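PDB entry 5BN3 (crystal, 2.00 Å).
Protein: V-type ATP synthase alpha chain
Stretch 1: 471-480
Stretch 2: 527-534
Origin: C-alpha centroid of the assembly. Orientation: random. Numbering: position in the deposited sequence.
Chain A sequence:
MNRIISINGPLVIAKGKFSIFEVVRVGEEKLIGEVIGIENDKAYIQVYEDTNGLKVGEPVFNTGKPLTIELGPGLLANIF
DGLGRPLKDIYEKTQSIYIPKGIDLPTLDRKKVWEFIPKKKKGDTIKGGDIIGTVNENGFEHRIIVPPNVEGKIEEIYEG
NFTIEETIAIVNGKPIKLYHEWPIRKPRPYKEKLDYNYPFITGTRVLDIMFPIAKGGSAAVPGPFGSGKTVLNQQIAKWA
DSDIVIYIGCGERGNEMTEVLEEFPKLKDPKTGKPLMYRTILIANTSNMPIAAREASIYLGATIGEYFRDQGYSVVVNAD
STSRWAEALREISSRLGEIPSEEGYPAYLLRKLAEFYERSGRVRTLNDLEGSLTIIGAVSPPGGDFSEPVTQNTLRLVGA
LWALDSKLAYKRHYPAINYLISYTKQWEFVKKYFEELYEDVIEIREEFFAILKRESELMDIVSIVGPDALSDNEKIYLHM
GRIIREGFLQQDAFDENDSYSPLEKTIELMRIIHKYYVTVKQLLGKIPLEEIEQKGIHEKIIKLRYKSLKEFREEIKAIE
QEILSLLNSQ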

ATOM      1  N   SER A 471      15.799 -36.057 -16.757  1.00 73.77           N
ATOM      2  CA  SER A 471      15.778 -37.495 -17.004  1.00 77.72           C
ATOM      3  C   SER A 471      14.473 -37.908 -17.677  1.00 85.00           C
ATOM      4  O   SER A 471      13.505 -37.147 -17.683  1.00 78.01           O
ATOM      5  CB  SER A 471      15.961 -38.268 -15.697  1.00 80.20           C
ATOM      6  OG  SER A 471      14.884 -38.037 -14.808  1.00 88.27           O
ATOM      7  N   ASP A 472      14.455 -39.108 -18.250  1.00 81.97           N
ATOM      8  CA  ASP A 472      13.262 -39.623 -18.917  1.00 83.58           C
ATOM      9  C   ASP A 472      12.102 -39.804 -17.940  1.00 79.00           C
ATOM     10  O   ASP A 472      10.942 -39.600 -18.297  1.00 74.17           O
ATOM     11  CB  ASP A 472      13.566 -40.947 -19.628  1.00 86.78           C
ATOM     12  CG  ASP A 472      14.089 -40.748 -21.040  1.00 99.50           C
ATOM     13  OD1 ASP A 472      14.593 -39.645 -21.343  1.00 98.47           O
ATOM     14  OD2 ASP A 472      13.996 -41.699 -21.846  1.00 93.32           O
ATOM     15  N   ASN A 473      12.424 -40.184 -16.707  1.00 78.42           N
ATOM     16  CA  ASN A 473      11.414 -40.358 -15.668  1.00 81.14           C
ATOM     17  C   ASN A 473      10.770 -39.031 -15.268  1.00 81.05           C
ATOM     18  O   ASN A 473       9.683 -39.008 -14.691  1.00 86.72           O
ATOM     19  CB  ASN A 473      12.021 -41.050 -14.443  1.00 86.99           C
ATOM     20  CG  ASN A 473      12.529 -42.447 -14.753  1.00103.44           C
ATOM     21  OD1 ASN A 473      11.789 -43.426 -14.651  1.00107.68           O
ATOM     22  ND2 ASN A 473      13.799 -42.545 -15.129  1.00 95.52           N
ATOM     23  N   GLU A 474      11.451 -37.932 -15.579  1.00 67.82           N
ATOM     24  CA  GLU A 474      10.922 -36.591 -15.345  1.00 73.84           C
ATOM     25  C   GLU A 474      10.224 -36.057 -16.593  1.00 70.83           C
ATOM     26  O   GLU A 474       9.137 -35.487 -16.507  1.00 66.21           O
ATOM     27  CB  GLU A 474      12.044 -35.639 -14.913  1.00 76.15           C
ATOM     28  CG  GLU A 474      12.563 -35.879 -13.500  1.00 78.48           C
ATOM     29  CD  GLU A 474      13.928 -35.254 -13.258  1.00103.09           C
ATOM     30  OE1 GLU A 474      14.564 -34.807 -14.238  1.00 92.89           O
ATOM     31  OE2 GLU A 474      14.366 -35.215 -12.089  1.00104.99           O
ATOM     32  N   LYS A 475      10.852 -36.251 -17.751  1.00 68.54           N
ATOM     33  CA  LYS A 475      10.296 -35.799 -19.026  1.00 68.16           C
ATOM     34  C   LYS A 475       8.916 -36.380 -19.320  1.00 65.89           C
ATOM     35  O   LYS A 475       8.107 -35.747 -19.999  1.00 64.78           O
ATOM     36  CB  LYS A 475      11.244 -36.136 -20.181  1.00 67.26           C
ATOM     37  CG  LYS A 475      12.446 -35.214 -20.311  1.00 82.95           C
ATOM     38  CD  LYS A 475      13.237 -35.544 -21.570  1.00 81.66           C
ATOM     39  CE  LYS A 475      14.506 -34.714 -21.677  1.00 95.87           C
ATOM     40  NZ  LYS A 475      15.307 -35.094 -22.875  1.00 89.69           N
ATOM     41  N   ILE A 476       8.650 -37.581 -18.814  1.00 53.45           N
ATOM     42  CA  ILE A 476       7.367 -38.240 -19.040  1.00 63.64           C
ATOM     43  C   ILE A 476       6.210 -37.450 -18.422  1.00 58.24           C
ATOM     44  O   ILE A 476       5.075 -37.531 -18.891  1.00 59.66           O
ATOM     45  CB  ILE A 476       7.366 -39.707 -18.519  1.00 59.69           C
ATOM     46  CG1 ILE A 476       6.127 -40.461 -19.020  1.00 65.31           C
ATOM     47  CG2 ILE A 476       7.469 -39.752 -17.001  1.00 63.92           C
ATOM     48  CD1 ILE A 476       5.830 -41.750 -18.272  1.00 70.80           C
ATOM     49  N   TYR A 477       6.502 -36.675 -17.382  1.00 60.34           N
ATOM     50  CA  TYR A 477       5.478 -35.857 -16.741  1.00 62.50           C
ATOM     51  C   TYR A 477       5.142 -34.627 -17.580  1.00 61.05           C
ATOM     52  O   TYR A 477       3.999 -34.172 -17.605  1.00 55.79           O
ATOM     53  CB  TYR A 477       5.906 -35.464 -15.321  1.00 54.28           C
ATOM     54  CG  TYR A 477       5.873 -36.621 -14.352  1.00 55.33           C
ATOM     55  CD1 TYR A 477       4.665 -37.136 -13.904  1.00 64.68           C
ATOM     56  CD2 TYR A 477       7.044 -37.204 -13.888  1.00 62.61           C
ATOM     57  CE1 TYR A 477       4.621 -38.196 -13.022  1.00 62.32           C
ATOM     58  CE2 TYR A 477       7.010 -38.268 -13.003  1.00 54.75           C
ATOM     59  CZ  TYR A 477       5.795 -38.758 -12.574  1.00 74.27           C
ATOM     60  OH  TYR A 477       5.746 -39.815 -11.694  1.00 65.76           O
ATOM     61  N   LEU A 478       6.146 -34.097 -18.272  1.00 47.77           N
ATOM     62  CA  LEU A 478       5.936 -32.992 -19.199  1.00 59.66           C
ATOM     63  C   LEU A 478       5.173 -33.496 -20.421  1.00 59.38           C
ATOM     64  O   LEU A 478       4.379 -32.769 -21.018  1.00 61.70           O
ATOM     65  CB  LEU A 478       7.279 -32.395 -19.628  1.00 54.22           C
ATOM     66  CG  LEU A 478       8.263 -32.076 -18.500  1.00 73.40           C
ATOM     67  CD1 LEU A 478       9.547 -31.459 -19.038  1.00 66.69           C
ATOM     68  CD2 LEU A 478       7.620 -31.162 -17.475  1.00 63.10           C
ATOM     69  N   HIS A 479       5.420 -34.751 -20.778  1.00 60.80           N
ATOM     70  CA  HIS A 479       4.761 -35.385 -21.913  1.00 53.77           C
ATOM     71  C   HIS A 479       3.282 -35.615 -21.623  1.00 43.64           C
ATOM     72  O   HIS A 479       2.417 -35.187 -22.387  1.00 50.60           O
ATOM     73  CB  HIS A 479       5.443 -36.716 -22.233  1.00 55.10           C
ATOM     74  CG  HIS A 479       4.957 -37.361 -23.487  1.00 53.43           C
ATOM     75  ND1 HIS A 479       5.051 -36.755 -24.726  1.00 65.18           N
ATOM     76  CD2 HIS A 479       4.377 -38.566 -23.711  1.00 56.26           C
ATOM     77  CE1 HIS A 479       4.549 -37.551 -25.646  1.00 57.84           C
ATOM     78  NE2 HIS A 479       4.132 -38.662 -25.054  1.00 60.65           N
ATOM     79  N   MET A 480       3.001 -36.298 -20.516  1.00 48.52           N
ATOM     80  CA  MET A 480       1.628 -36.596 -20.118  1.00 49.75           C
ATOM     81  C   MET A 480       0.862 -35.339 -19.717  1.00 52.79           C
ATOM     82  O   MET A 480      -0.342 -35.234 -19.961  1.00 44.52           O
ATOM     83  CB  MET A 480       1.607 -37.594 -18.958  1.00 46.67           C
ATOM     84  CG  MET A 480       2.204 -38.949 -19.285  1.00 57.07           C
ATOM     85  SD  MET A 480       1.429 -39.720 -20.716  1.00 56.20           S
ATOM     86  CE  MET A 480      -0.282 -39.757 -20.189  1.00 49.29           C
ATOM     87  N   ILE A 527      13.444 -48.650 -23.705  1.00 97.45           N
ATOM     88  CA  ILE A 527      13.490 -47.769 -24.865  1.00 97.89           C
ATOM     89  C   ILE A 527      13.358 -46.310 -24.425  1.00101.71           C
ATOM     90  O   ILE A 527      12.672 -46.012 -23.444  1.00103.93           O
ATOM     91  CB  ILE A 527      12.401 -48.145 -25.900  1.00 99.69           C
ATOM     92  CG1 ILE A 527      11.013 -47.708 -25.427  1.00 96.11           C
ATOM     93  CG2 ILE A 527      12.418 -49.645 -26.165  1.00101.27           C
ATOM     94  CD1 ILE A 527       9.904 -48.076 -26.388  1.00 95.09           C
ATOM     95  N   PRO A 528      14.034 -45.391 -25.133  1.00100.12           N
ATOM     96  CA  PRO A 528      13.992 -43.986 -24.712  1.00101.45           C
ATOM     97  C   PRO A 528      12.647 -43.338 -25.024  1.00 99.58           C
ATOM     98  O   PRO A 528      11.850 -43.911 -25.767  1.00 91.37           O
ATOM     99  CB  PRO A 528      15.095 -43.343 -25.555  1.00 94.47           C
ATOM    100  CG  PRO A 528      15.147 -44.175 -26.789  1.00 99.50           C
ATOM    101  CD  PRO A 528      14.865 -45.585 -26.336  1.00 95.79           C
ATOM    102  N   LEU A 529      12.408 -42.157 -24.461  1.00 97.52           N
ATOM    103  CA  LEU A 529      11.168 -41.425 -24.696  1.00 90.03           C
ATOM    104  C   LEU A 529      11.157 -40.821 -26.097  1.00 85.96           C
ATOM    105  O   LEU A 529      10.097 -40.662 -26.706  1.00 84.79           O
ATOM    106  CB  LEU A 529      10.989 -40.323 -23.647  1.00 84.04           C
ATOM    107  CG  LEU A 529       9.645 -39.591 -23.620  1.00 88.56           C
ATOM    108  CD1 LEU A 529       8.540 -40.529 -23.173  1.00 77.27           C
ATOM    109  CD2 LEU A 529       9.702 -38.366 -22.720  1.00 79.50           C
ATOM    110  N   GLU A 530      12.346 -40.489 -26.595  1.00 88.94           N
ATOM    111  CA  GLU A 530      12.517 -39.908 -27.923  1.00 93.43           C
ATOM    112  C   GLU A 530      11.892 -40.792 -28.999  1.00 94.52           C
ATOM    113  O   GLU A 530      11.259 -40.300 -29.934  1.00 95.20           O
ATOM    114  CB  GLU A 530      14.008 -39.716 -28.220  1.00100.75           C
ATOM    115  CG  GLU A 530      14.780 -38.950 -27.151  1.00119.89           C
ATOM    116  CD  GLU A 530      14.585 -37.451 -27.247  1.00120.99           C
ATOM    117  OE1 GLU A 530      14.149 -36.977 -28.316  1.00115.64           O
ATOM    118  OE2 GLU A 530      14.868 -36.745 -26.255  1.00111.46           O
ATOM    119  N   GLU A 531      12.071 -42.100 -28.849  1.00 94.71           N
ATOM    120  CA  GLU A 531      11.574 -43.074 -29.817  1.00 95.92           C
ATOM    121  C   GLU A 531      10.077 -43.349 -29.657  1.00 93.10           C
ATOM    122  O   GLU A 531       9.404 -43.720 -30.617  1.00 99.91           O
ATOM    123  CB  GLU A 531      12.367 -44.368 -29.714  1.00 91.58           C
ATOM    124  N   ILE A 532       9.567 -43.179 -28.440  1.00 87.46           N
ATOM    125  CA  ILE A 532       8.145 -43.374 -28.166  1.00 79.15           C
ATOM    126  C   ILE A 532       7.306 -42.257 -28.787  1.00 86.97           C
ATOM    127  O   ILE A 532       6.299 -42.515 -29.447  1.00 85.14           O
ATOM    128  CB  ILE A 532       7.864 -43.442 -26.646  1.00 84.72           C
ATOM    129  CG1 ILE A 532       8.498 -44.696 -26.037  1.00 77.99           C
ATOM    130  CG2 ILE A 532       6.370 -43.432 -26.376  1.00 85.10           C
ATOM    131  CD1 ILE A 532       8.265 -44.840 -24.539  1.00 77.63           C
ATOM    132  N   GLU A 533       7.737 -41.018 -28.577  1.00 83.80           N
ATOM    133  CA  GLU A 533       7.031 -39.849 -29.092  1.00 85.04           C
ATOM    134  C   GLU A 533       6.981 -39.828 -30.619  1.00 97.12           C
ATOM    135  O   GLU A 533       6.093 -39.213 -31.210  1.00 87.85           O
ATOM    136  CB  GLU A 533       7.677 -38.578 -28.566  1.00 75.46           C
ATOM    137  N   GLN A 534       7.938 -40.503 -31.249  1.00 97.10           N
ATOM    138  CA  GLN A 534       8.032 -40.536 -32.705  1.00 83.57           C
ATOM    139  C   GLN A 534       6.855 -41.261 -33.354  1.00 79.73           C
ATOM    140  O   GLN A 534       6.490 -40.968 -34.492  1.00 82.92           O
ATOM    141  CB  GLN A 534       9.350 -41.185 -33.135  1.00 89.79           C
TER
HETATM  142  O   HOH W   1      14.212 -40.252 -24.270  1.00 83.57           O

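The first backbone NH groups of a helix lack partners within their own helix, and a carboxylate from a neighbouring segment can supply one. The V-type ATP synthase alpha chain offers a compact example. Asp472, in the first turn of one helix, points toward the second stretch and accepts a hydrogen bond through OD2 from the backbone N of Leu529 (3.1 Å, N-H...O angle 147°), in the stretch that carries a short, weakly bonded helix. A water extends the arrangement: it donates to Asp472 OD2 at 2.8 Å and accepts from Glu530 N at 3.0 Å, so one carboxylate oxygen serves two successive amides, the first directly and the second through solvent.

One turn along, Lys475 and Glu530 form a long salt bridge, with NZ 3.8 Å from OE2. The CB of Glu530 points sideways, yet the end of its side chain comes nearer the extended lysine.

Apart from the polar links, Leu529 supplies the largest covered area in the contact. Its CD2 lies 3.7 Å from Lys475 CB and 4.1 Å from Ile476 N, so that this methyl rests against the lysine side chain and the helix backbone. Farther on, His479 CE1 approaches Glu533 CB at 4.4 Å. The two helix axes run at 27°, 11.5 Å apart at closest approach, and the contact buries a modest 315 Å².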